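PDB 2F4E: AtFKBP42 from Arabidopsis thaliana, which is an FKBP-type immunophilin that modulates transporter-mediated uptake into the vacuole, regulates cell elongation and orientation, and probably speeds folding by cis-trans isomerization of peptidyl-prolyl bonds. Local coordinates for residues Q54-G59 / R121-V126; C70-R75 / Y151-I156; K63-S68 / F158-E163. One frame throughout, in Å; residues are numbered along the deposited sequence.

Contact 1 of 3, residues Q54-G59 / R121-V126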
loop_
_atom_site.group_PDB
_atom_site.type_symbol
_atom_site.label_atom_id
_atom_site.label_comp_id
_atom_site.label_asym_id
_atom_site.label_seq_id
_atom_site.Cartn_x
_atom_site.Cartn_y
_atom_site.Cartn_z
ATOM N N GLN A 54 7.968 1.093 -6.220
ATOM C CA GLN A 54 8.591 2.174 -6.985
ATOM C C GLN A 54 8.382 3.438 -6.152
ATOM O O GLN A 54 7.245 3.803 -5.870
ATOM C CB GLN A 54 7.885 2.381 -8.319
ATOM C CG GLN A 54 7.963 1.259 -9.320
ATOM C CD GLN A 54 7.325 1.658 -10.645
ATOM O OE1 GLN A 54 6.119 1.893 -10.728
ATOM N NE2 GLN A 54 8.139 1.752 -11.682
ATOM N N ILE A 55 9.461 4.116 -5.784
ATOM C CA ILE A 55 9.354 5.329 -4.979
ATOM C C ILE A 55 9.086 6.564 -5.831
ATOM O O ILE A 55 9.756 6.805 -6.835
ATOM C CB ILE A 55 10.637 5.555 -4.142
ATOM C CG1 ILE A 55 10.772 4.441 -3.105
ATOM C CG2 ILE A 55 10.592 6.901 -3.462
ATOM C CD1 ILE A 55 12.087 4.477 -2.325
ATOM N N ILE A 56 8.093 7.341 -5.416
ATOM C CA ILE A 56 7.707 8.559 -6.121
ATOM C C ILE A 56 8.413 9.746 -5.480
ATOM O O ILE A 56 9.016 10.580 -6.160
ATOM C CB ILE A 56 6.181 8.793 -6.015
ATOM C CG1 ILE A 56 5.436 7.720 -6.806
ATOM C CG2 ILE A 56 5.826 10.218 -6.471
ATOM C CD1 ILE A 56 3.924 7.867 -6.779
ATOM N N LYS A 57 8.305 9.815 -4.157
ATOM C CA LYS A 57 8.908 10.879 -3.368
ATOM C C LYS A 57 9.616 10.299 -2.158
ATOM O O LYS A 57 8.986 9.650 -1.330
ATOM C CB LYS A 57 7.824 11.852 -2.899
ATOM C CG LYS A 57 8.324 12.930 -1.957
ATOM C CD LYS A 57 7.184 13.806 -1.513
ATOM C CE LYS A 57 7.651 14.842 -0.520
ATOM N NZ LYS A 57 6.522 15.740 -0.119
ATOM N N GLU A 58 10.921 10.538 -2.062
ATOM C CA GLU A 58 11.725 10.066 -0.938
ATOM C C GLU A 58 11.217 10.708 0.345
ATOM O O GLU A 58 10.732 11.835 0.340
ATOM C CB GLU A 58 13.197 10.469 -1.108
ATOM C CG GLU A 58 13.953 9.807 -2.248
ATOM C CD GLU A 58 14.025 8.302 -2.105
ATOM O OE1 GLU A 58 14.358 7.814 -0.994
ATOM O OE2 GLU A 58 13.757 7.609 -3.112
ATOM N N GLY A 59 11.345 9.984 1.446
ATOM C CA GLY A 59 10.918 10.514 2.724
ATOM C C GLY A 59 12.131 10.708 3.620
ATOM O O GLY A 59 13.262 10.825 3.133
ATOM N N ARG A 121 6.234 8.628 -0.618
ATOM C CA ARG A 121 5.094 8.356 -1.474
ATOM C C ARG A 121 5.583 7.356 -2.514
ATOM O O ARG A 121 6.587 7.602 -3.179
ATOM C CB ARG A 121 4.645 9.653 -2.138
ATOM C CG ARG A 121 3.280 9.600 -2.778
ATOM C CD ARG A 121 2.712 11.014 -2.871
ATOM N NE ARG A 121 1.358 11.032 -3.423
ATOM C CZ ARG A 121 0.549 12.094 -3.403
ATOM N NH1 ARG A 121 0.950 13.233 -2.843
ATOM N NH2 ARG A 121 -0.646 12.038 -3.992
ATOM N N ALA A 122 4.891 6.229 -2.644
ATOM C CA ALA A 122 5.309 5.211 -3.596
ATOM C C ALA A 122 4.183 4.379 -4.160
ATOM O O ALA A 122 3.051 4.420 -3.678
ATOM C CB ALA A 122 6.317 4.291 -2.947
ATOM N N LEU A 123 4.511 3.628 -5.202
ATOM C CA LEU A 123 3.559 2.731 -5.839
ATOM C C LEU A 123 3.859 1.344 -5.302
ATOM O O LEU A 123 5.023 0.956 -5.195
ATOM C CB LEU A 123 3.744 2.736 -7.350
ATOM C CG LEU A 123 3.438 4.026 -8.116
ATOM C CD1 LEU A 123 3.605 3.759 -9.623
ATOM C CD2 LEU A 123 2.011 4.507 -7.804
ATOM N N VAL A 124 2.823 0.603 -4.938
ATOM C CA VAL A 124 3.033 -0.733 -4.417
ATOM C C VAL A 124 2.228 -1.738 -5.227
ATOM O O VAL A 124 0.993 -1.677 -5.296
ATOM C CB VAL A 124 2.646 -0.836 -2.914
ATOM C CG1 VAL A 124 3.070 -2.182 -2.371
ATOM C CG2 VAL A 124 3.287 0.282 -2.118
ATOM N N HIS A 125 2.960 -2.661 -5.836
ATOM C CA HIS A 125 2.387 -3.704 -6.662
ATOM C C HIS A 125 2.215 -4.929 -5.805
ATOM O O HIS A 125 3.185 -5.507 -5.321
ATOM C CB HIS A 125 3.318 -3.975 -7.836
ATOM C CG HIS A 125 3.580 -2.767 -8.664
ATOM N ND1 HIS A 125 2.714 -2.333 -9.652
ATOM C CD2 HIS A 125 4.582 -1.860 -8.631
ATOM C CE1 HIS A 125 3.174 -1.225 -10.183
ATOM N NE2 HIS A 125 4.314 -0.910 -9.581
ATOM N N VAL A 126 0.964 -5.327 -5.628
ATOM C CA VAL A 126 0.641 -6.456 -4.781
ATOM C C VAL A 126 -0.082 -7.607 -5.463
ATOM O O VAL A 126 -1.139 -7.427 -6.069
ATOM C CB VAL A 126 -0.219 -5.985 -3.599
ATOM C CG1 VAL A 126 -0.520 -7.152 -2.678
ATOM C CG2 VAL A 126 0.484 -4.849 -2.876
#
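Arg121 O accepts two successive backbone N-H groups, from Ile56 N at 2.7 Å and Lys57 N at 3.0 Å. In return, Lys57 O takes Arg121 N at 3.0 Å. Beyond Ile55 and Ala122, an antiparallel non-hydrogen-bonded pair, Gln54 and Leu123 are hydrogen-bonded both ways through their backbones, with Leu123 N 2.8 Å from Gln54 O. Two residues facing one make a classic beta bulge, which falls where the chain turns a corner at Ile56; Lys57 still pairs with Arg121 beyond it, in the antiparallel sheet of the FKBP fold. Ile56 CD1, carried outward by an extended second torsion (chi2 -179°), lies 4.0 Å from Leu123 CD2; Pro38 touches both side chains. The Gln54 side chain, on the same face of the sheet as Leu123, crosses it obliquely, with OE1 3.3 Å from Leu123 CD1. The same OE1 sits at the edge of the His125 ring, 3.5 Å from NE2, with amide and ring planes 55° apart. Outside partners position both groups: Ser42 O and Val40 O bind Gln54 NE2, and Lys79 NZ bonds to His125 ND1. Lys57 and Arg121 meet through CB, 3.9 Å apart, and their ends diverge, Arg121 NH1 reaching a salt bridge with Glu154 OE1.

Contact 2 of 3, residues C70-R75 / Y151-I156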
loop_
_atom_site.group_PDB
_atom_site.type_symbol
_atom_site.label_atom_id
_atom_site.label_comp_id
_atom_site.label_asym_id
_atom_site.label_seq_id
_atom_site.Cartn_x
_atom_site.Cartn_y
_atom_site.Cartn_z
ATOM N N CYS A 70 1.111 3.031 11.947
ATOM C CA CYS A 70 1.336 3.867 10.784
ATOM C C CYS A 70 0.083 4.617 10.353
ATOM O O CYS A 70 -1.016 4.068 10.305
ATOM C CB CYS A 70 1.831 3.001 9.624
ATOM S SG CYS A 70 3.020 1.703 10.103
ATOM N N PHE A 71 0.270 5.889 10.042
ATOM C CA PHE A 71 -0.816 6.727 9.562
ATOM C C PHE A 71 -0.493 6.985 8.107
ATOM O O PHE A 71 0.618 7.416 7.783
ATOM C CB PHE A 71 -0.873 8.014 10.375
ATOM C CG PHE A 71 -1.425 7.808 11.749
ATOM C CD1 PHE A 71 -2.793 7.633 11.941
ATOM C CD2 PHE A 71 -0.577 7.706 12.842
ATOM C CE1 PHE A 71 -3.309 7.356 13.208
ATOM C CE2 PHE A 71 -1.081 7.429 14.109
ATOM C CZ PHE A 71 -2.448 7.252 14.293
ATOM N N LEU A 72 -1.450 6.697 7.228
ATOM C CA LEU A 72 -1.200 6.869 5.807
ATOM C C LEU A 72 -2.416 7.138 4.924
ATOM O O LEU A 72 -3.560 6.852 5.286
ATOM C CB LEU A 72 -0.465 5.630 5.283
ATOM C CG LEU A 72 -1.305 4.347 5.277
ATOM C CD1 LEU A 72 -1.673 3.990 3.865
ATOM C CD2 LEU A 72 -0.531 3.222 5.909
ATOM N N HIS A 73 -2.130 7.706 3.760
ATOM C CA HIS A 73 -3.127 7.994 2.741
ATOM C C HIS A 73 -2.821 7.027 1.601
ATOM O O HIS A 73 -1.673 6.628 1.422
ATOM C CB HIS A 73 -2.978 9.418 2.215
ATOM C CG HIS A 73 -3.781 10.433 2.949
ATOM N ND1 HIS A 73 -5.136 10.276 3.199
ATOM C CD2 HIS A 73 -3.460 11.650 3.441
ATOM C CE1 HIS A 73 -5.598 11.344 3.805
ATOM N NE2 HIS A 73 -4.599 12.202 3.966
ATOM N N TYR A 74 -3.832 6.650 0.827
ATOM C CA TYR A 74 -3.586 5.756 -0.295
ATOM C C TYR A 74 -4.761 5.582 -1.245
ATOM O O TYR A 74 -5.915 5.811 -0.887
ATOM C CB TYR A 74 -3.143 4.377 0.209
ATOM C CG TYR A 74 -4.265 3.451 0.633
ATOM C CD1 TYR A 74 -4.914 2.629 -0.292
ATOM C CD2 TYR A 74 -4.681 3.395 1.963
ATOM C CE1 TYR A 74 -5.942 1.777 0.107
ATOM C CE2 TYR A 74 -5.699 2.553 2.366
ATOM C CZ TYR A 74 -6.333 1.744 1.443
ATOM O OH TYR A 74 -7.354 0.913 1.854
ATOM N N ARG A 75 -4.438 5.198 -2.474
ATOM C CA ARG A 75 -5.441 4.923 -3.493
ATOM C C ARG A 75 -5.176 3.496 -3.924
ATOM O O ARG A 75 -4.032 3.038 -3.891
ATOM C CB ARG A 75 -5.298 5.848 -4.699
ATOM C CG ARG A 75 -5.569 7.303 -4.408
ATOM C CD ARG A 75 -5.600 8.109 -5.696
ATOM N NE ARG A 75 -5.841 9.523 -5.437
ATOM C CZ ARG A 75 -4.902 10.421 -5.158
ATOM N NH1 ARG A 75 -3.623 10.070 -5.108
ATOM N NH2 ARG A 75 -5.257 11.671 -4.891
ATOM N N TYR A 151 -1.139 0.166 -5.551
ATOM C CA TYR A 151 -1.374 1.114 -4.477
ATOM C C TYR A 151 -0.465 2.313 -4.643
ATOM O O TYR A 151 0.681 2.195 -5.057
ATOM C CB TYR A 151 -1.086 0.505 -3.109
ATOM C CG TYR A 151 -1.991 -0.614 -2.665
ATOM C CD1 TYR A 151 -3.267 -0.363 -2.174
ATOM C CD2 TYR A 151 -1.530 -1.926 -2.660
ATOM C CE1 TYR A 151 -4.053 -1.402 -1.672
ATOM C CE2 TYR A 151 -2.298 -2.960 -2.168
ATOM C CZ TYR A 151 -3.548 -2.699 -1.680
ATOM O OH TYR A 151 -4.268 -3.752 -1.199
ATOM N N GLU A 152 -1.005 3.477 -4.331
ATOM C CA GLU A 152 -0.245 4.704 -4.373
ATOM C C GLU A 152 -0.370 5.104 -2.919
ATOM O O GLU A 152 -1.408 5.619 -2.494
ATOM C CB GLU A 152 -0.908 5.743 -5.274
ATOM C CG GLU A 152 -0.087 7.017 -5.405
ATOM C CD GLU A 152 -0.864 8.198 -5.982
ATOM O OE1 GLU A 152 -2.018 8.038 -6.420
ATOM O OE2 GLU A 152 -0.299 9.313 -6.003
ATOM N N VAL A 153 0.671 4.833 -2.147
ATOM C CA VAL A 153 0.629 5.146 -0.729
ATOM C C VAL A 153 1.616 6.192 -0.216
ATOM O O VAL A 153 2.775 6.238 -0.620
ATOM C CB VAL A 153 0.795 3.858 0.114
ATOM C CG1 VAL A 153 2.033 3.103 -0.333
ATOM C CG2 VAL A 153 0.900 4.209 1.586
ATOM N N GLU A 154 1.131 7.039 0.679
ATOM C CA GLU A 154 1.966 8.053 1.287
ATOM C C GLU A 154 1.836 7.930 2.798
ATOM O O GLU A 154 0.746 8.090 3.357
ATOM C CB GLU A 154 1.568 9.464 0.840
ATOM C CG GLU A 154 2.401 10.520 1.540
ATOM C CD GLU A 154 2.165 11.920 1.026
ATOM O OE1 GLU A 154 1.515 12.074 -0.028
ATOM O OE2 GLU A 154 2.636 12.865 1.693
ATOM N N VAL A 155 2.957 7.638 3.445
ATOM C CA VAL A 155 2.993 7.475 4.885
ATOM C C VAL A 155 3.061 8.814 5.611
ATOM O O VAL A 155 4.005 9.578 5.449
ATOM C CB VAL A 155 4.209 6.615 5.317
ATOM C CG1 VAL A 155 4.163 6.354 6.800
ATOM C CG2 VAL A 155 4.229 5.305 4.549
ATOM N N ILE A 156 2.033 9.099 6.398
ATOM C CA ILE A 156 1.996 10.329 7.172
ATOM C C ILE A 156 3.035 10.208 8.295
ATOM O O ILE A 156 3.571 11.212 8.774
ATOM C CB ILE A 156 0.583 10.550 7.776
ATOM C CG1 ILE A 156 -0.436 10.694 6.648
ATOM C CG2 ILE A 156 0.574 11.773 8.675
ATOM C CD1 ILE A 156 -1.814 11.006 7.106
#
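Tyr151 lies beside Tyr74, both side chains pointing the same way, with the two CD1 atoms 3.9 Å apart and the rings oblique, their planes at 72°. Tyr74 OH continues to Glu86 OE2. Glu152 exchanges two backbone hydrogen bonds with Arg75, and its extended chain runs alongside the arginine on the same face. There Arg75 NH1 forms a salt bridge to Glu152 OE1 at 2.9 Å, coming from above the carboxylate plane on a bent path (N-H...O 140°). Arg75 NE holds Asp87 OD2 as well, so one buried guanidinium serves two acids. An alanine in place of Arg75 would probably leave both carboxylates without this shared countercharge and the Glu152 side chain freer to turn. On the other face, Val153 CG2 is pressed to 3.4 Å from Leu72 CD1, which an unusual second torsion (chi2 107°) places there. Glu154 N bonds to His73 O and His73 N to Glu154 O, each at 2.9 Å. Val155 faces Leu72 in a non-hydrogen-bonded pair. At Ile156 the backbone N still reaches Phe71 O, while CD1 lies 4.1 Å from His73 CD2. Leu72 touches Val113 and Tyr151 touches Leu109, both on helix 107-113, as expected of the FKBP fold, in which a curved antiparallel sheet wraps around a short helix.

Contact 3 of 3, residues K63-S68 / F158-E163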
loop_
_atom_site.group_PDB
_atom_site.type_symbol
_atom_site.label_atom_id
_atom_site.label_comp_id
_atom_site.label_asym_id
_atom_site.label_seq_id
_atom_site.Cartn_x
_atom_site.Cartn_y
_atom_site.Cartn_z
ATOM N N LYS A 63 13.021 3.477 8.767
ATOM C CA LYS A 63 11.874 2.661 8.418
ATOM C C LYS A 63 11.232 2.319 9.749
ATOM O O LYS A 63 11.891 2.370 10.793
ATOM C CB LYS A 63 12.333 1.391 7.695
ATOM C CG LYS A 63 12.634 1.616 6.219
ATOM C CD LYS A 63 13.695 0.676 5.677
ATOM C CE LYS A 63 13.239 -0.774 5.648
ATOM N NZ LYS A 63 14.284 -1.639 4.977
ATOM N N PRO A 64 9.940 1.972 9.741
ATOM C CA PRO A 64 9.257 1.634 10.989
ATOM C C PRO A 64 9.670 0.272 11.498
ATOM O O PRO A 64 10.191 -0.546 10.743
ATOM C CB PRO A 64 7.794 1.656 10.591
ATOM C CG PRO A 64 7.855 1.092 9.192
ATOM C CD PRO A 64 9.024 1.844 8.593
ATOM N N SER A 65 9.439 0.030 12.778
ATOM C CA SER A 65 9.767 -1.253 13.353
ATOM C C SER A 65 8.519 -2.116 13.247
ATOM O O SER A 65 7.439 -1.617 12.918
ATOM C CB SER A 65 10.171 -1.089 14.816
ATOM O OG SER A 65 9.226 -0.317 15.537
ATOM N N LYS A 66 8.669 -3.412 13.501
ATOM C CA LYS A 66 7.531 -4.311 13.441
ATOM C C LYS A 66 6.569 -3.870 14.532
ATOM O O LYS A 66 6.990 -3.369 15.582
ATOM C CB LYS A 66 7.959 -5.758 13.703
ATOM C CG LYS A 66 9.107 -6.232 12.834
ATOM C CD LYS A 66 9.231 -7.759 12.832
ATOM C CE LYS A 66 9.621 -8.320 14.206
ATOM N NZ LYS A 66 9.887 -9.789 14.104
ATOM N N TYR A 67 5.279 -4.043 14.285
ATOM C CA TYR A 67 4.266 -3.683 15.276
ATOM C C TYR A 67 4.044 -2.171 15.430
ATOM O O TYR A 67 3.272 -1.727 16.280
ATOM C CB TYR A 67 4.636 -4.305 16.630
ATOM C CG TYR A 67 5.018 -5.779 16.543
ATOM C CD1 TYR A 67 4.500 -6.596 15.528
ATOM C CD2 TYR A 67 5.867 -6.365 17.492
ATOM C CE1 TYR A 67 4.811 -7.954 15.453
ATOM C CE2 TYR A 67 6.191 -7.743 17.430
ATOM C CZ TYR A 67 5.656 -8.521 16.405
ATOM O OH TYR A 67 5.947 -9.861 16.303
ATOM N N SER A 68 4.719 -1.388 14.602
ATOM C CA SER A 68 4.578 0.065 14.624
ATOM C C SER A 68 3.209 0.543 14.115
ATOM O O SER A 68 2.580 -0.088 13.269
ATOM C CB SER A 68 5.676 0.698 13.768
ATOM O OG SER A 68 5.517 2.105 13.677
ATOM N N PHE A 158 4.918 7.103 11.413
ATOM C CA PHE A 158 4.729 5.997 12.349
ATOM C C PHE A 158 5.149 6.376 13.772
ATOM O O PHE A 158 5.918 7.322 13.981
ATOM C CB PHE A 158 5.494 4.737 11.930
ATOM C CG PHE A 158 6.291 4.875 10.677
ATOM C CD1 PHE A 158 7.496 5.560 10.687
ATOM C CD2 PHE A 158 5.859 4.266 9.487
ATOM C CE1 PHE A 158 8.276 5.640 9.538
ATOM C CE2 PHE A 158 6.633 4.337 8.316
ATOM C CZ PHE A 158 7.849 5.032 8.350
ATOM N N ASP A 159 4.658 5.633 14.755
ATOM C CA ASP A 159 4.975 5.966 16.134
ATOM C C ASP A 159 6.234 5.314 16.693
ATOM O O ASP A 159 6.788 5.784 17.684
ATOM C CB ASP A 159 3.767 5.665 17.034
ATOM C CG ASP A 159 3.560 4.178 17.279
ATOM O OD1 ASP A 159 4.076 3.352 16.502
ATOM O OD2 ASP A 159 2.866 3.836 18.262
ATOM N N GLU A 160 6.701 4.250 16.051
ATOM C CA GLU A 160 7.893 3.548 16.522
ATOM C C GLU A 160 8.842 3.231 15.361
ATOM O O GLU A 160 8.494 2.480 14.440
ATOM C CB GLU A 160 7.481 2.252 17.235
ATOM C CG GLU A 160 8.600 1.582 18.020
ATOM C CD GLU A 160 8.296 0.126 18.346
ATOM O OE1 GLU A 160 7.273 -0.163 19.005
ATOM O OE2 GLU A 160 9.095 -0.735 17.931
ATOM N N THR A 161 10.039 3.807 15.396
ATOM C CA THR A 161 11.006 3.592 14.316
ATOM C C THR A 161 12.279 2.868 14.760
ATOM O O THR A 161 12.635 2.906 15.936
ATOM C CB THR A 161 11.413 4.929 13.669
ATOM O OG1 THR A 161 12.497 4.706 12.763
ATOM C CG2 THR A 161 11.855 5.929 14.722
ATOM N N LYS A 162 12.957 2.215 13.816
ATOM C CA LYS A 162 14.193 1.483 14.111
ATOM C C LYS A 162 15.335 2.401 14.569
ATOM O O LYS A 162 15.777 3.280 13.821
ATOM C CB LYS A 162 14.656 0.691 12.881
ATOM C CG LYS A 162 13.607 -0.243 12.276
ATOM C CD LYS A 162 14.272 -1.250 11.330
ATOM C CE LYS A 162 13.262 -2.036 10.501
ATOM N NZ LYS A 162 12.153 -2.616 11.327
ATOM N N GLU A 163 15.803 2.197 15.800
ATOM C CA GLU A 163 16.900 2.997 16.356
ATOM C C GLU A 163 18.099 2.066 16.634
ATOM O O GLU A 163 18.007 1.140 17.458
ATOM C CB GLU A 163 16.487 3.678 17.678
ATOM C CG GLU A 163 14.986 3.885 17.883
ATOM C CD GLU A 163 14.393 4.929 16.947
ATOM O OE1 GLU A 163 14.569 4.796 15.709
ATOM O OE2 GLU A 163 13.745 5.877 17.455
#
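A type II beta turn from Ser65 to Ser68, in the loop leading into strand 69-78, packs against the end of strand 149-158 and the tail beyond it, with Pro64 and Thr161 forming a single backbone bridge. The turn is closed by Ser68 N bonding to Ser65 O. The apolar part of the contact is a CH-pi interaction: Pro64 CB lies over one face of the Phe158 ring, 3.5 Å from its centroid and offset toward the rim. Pro64 CD continues across that face to 3.4 Å from Phe158 CZ. Phe158 CG nearly eclipses its backbone N (chi1 1°), a strained torsion that accompanies this placement of the ring. Leu99 packs on Pro64 as well.

The polar part centres on two carbonyls. Glu160 O is gripped from opposite faces of its plane by Ser65 N and Ser68 OG, each at 3.1 Å. Lys63 O also has two donors: Lys162 N arrives nearly straight along the C=O axis at 3.2 Å, whereas Thr161 OG1 comes from above the carbonyl plane. Lys162 then bends at its last torsion (chi4 -49°), and NZ bonds to Pro64 O at 2.9 Å. Ser65 OG also lies very close to Glu160 OE2, a separation too short in the model for its geometry to be trusted. Nearby, Asp159 OD1 accepts Thr69 N at the start of strand 69-78.

Peptide carbonyls thus accept from backbone N-H groups, hydroxyls and one ammonium, that of Lys162; its positive charge would probably polarise the Pro64 carbonyl at this largely exposed surface.

How the contacts relate
Contact 2 is buried near the middle of the domain, contact 1 is partly buried at the neighbouring strand pair, and contact 3 lies on the surface, its centre about 17 Å from the centre of the chain. Contacts 1 and 2 belong to one sheet, because strands 121-126 and 149-158 are neighbours: Val124 N probably bonds to Tyr151 O at 2.7 Å, and Val124 packs on Val153. Contact 3 encloses contact 2 along the chain and meets it where Phe158 CD2 packs 3.9 Å from Cys70 SG. Antiparallel backbone pairing carries the first two, interrupted by a bulge in contact 1 and joined by a buried salt bridge in contact 2; contact 3 mixes backbone and side-chain donors with a proline over a ring.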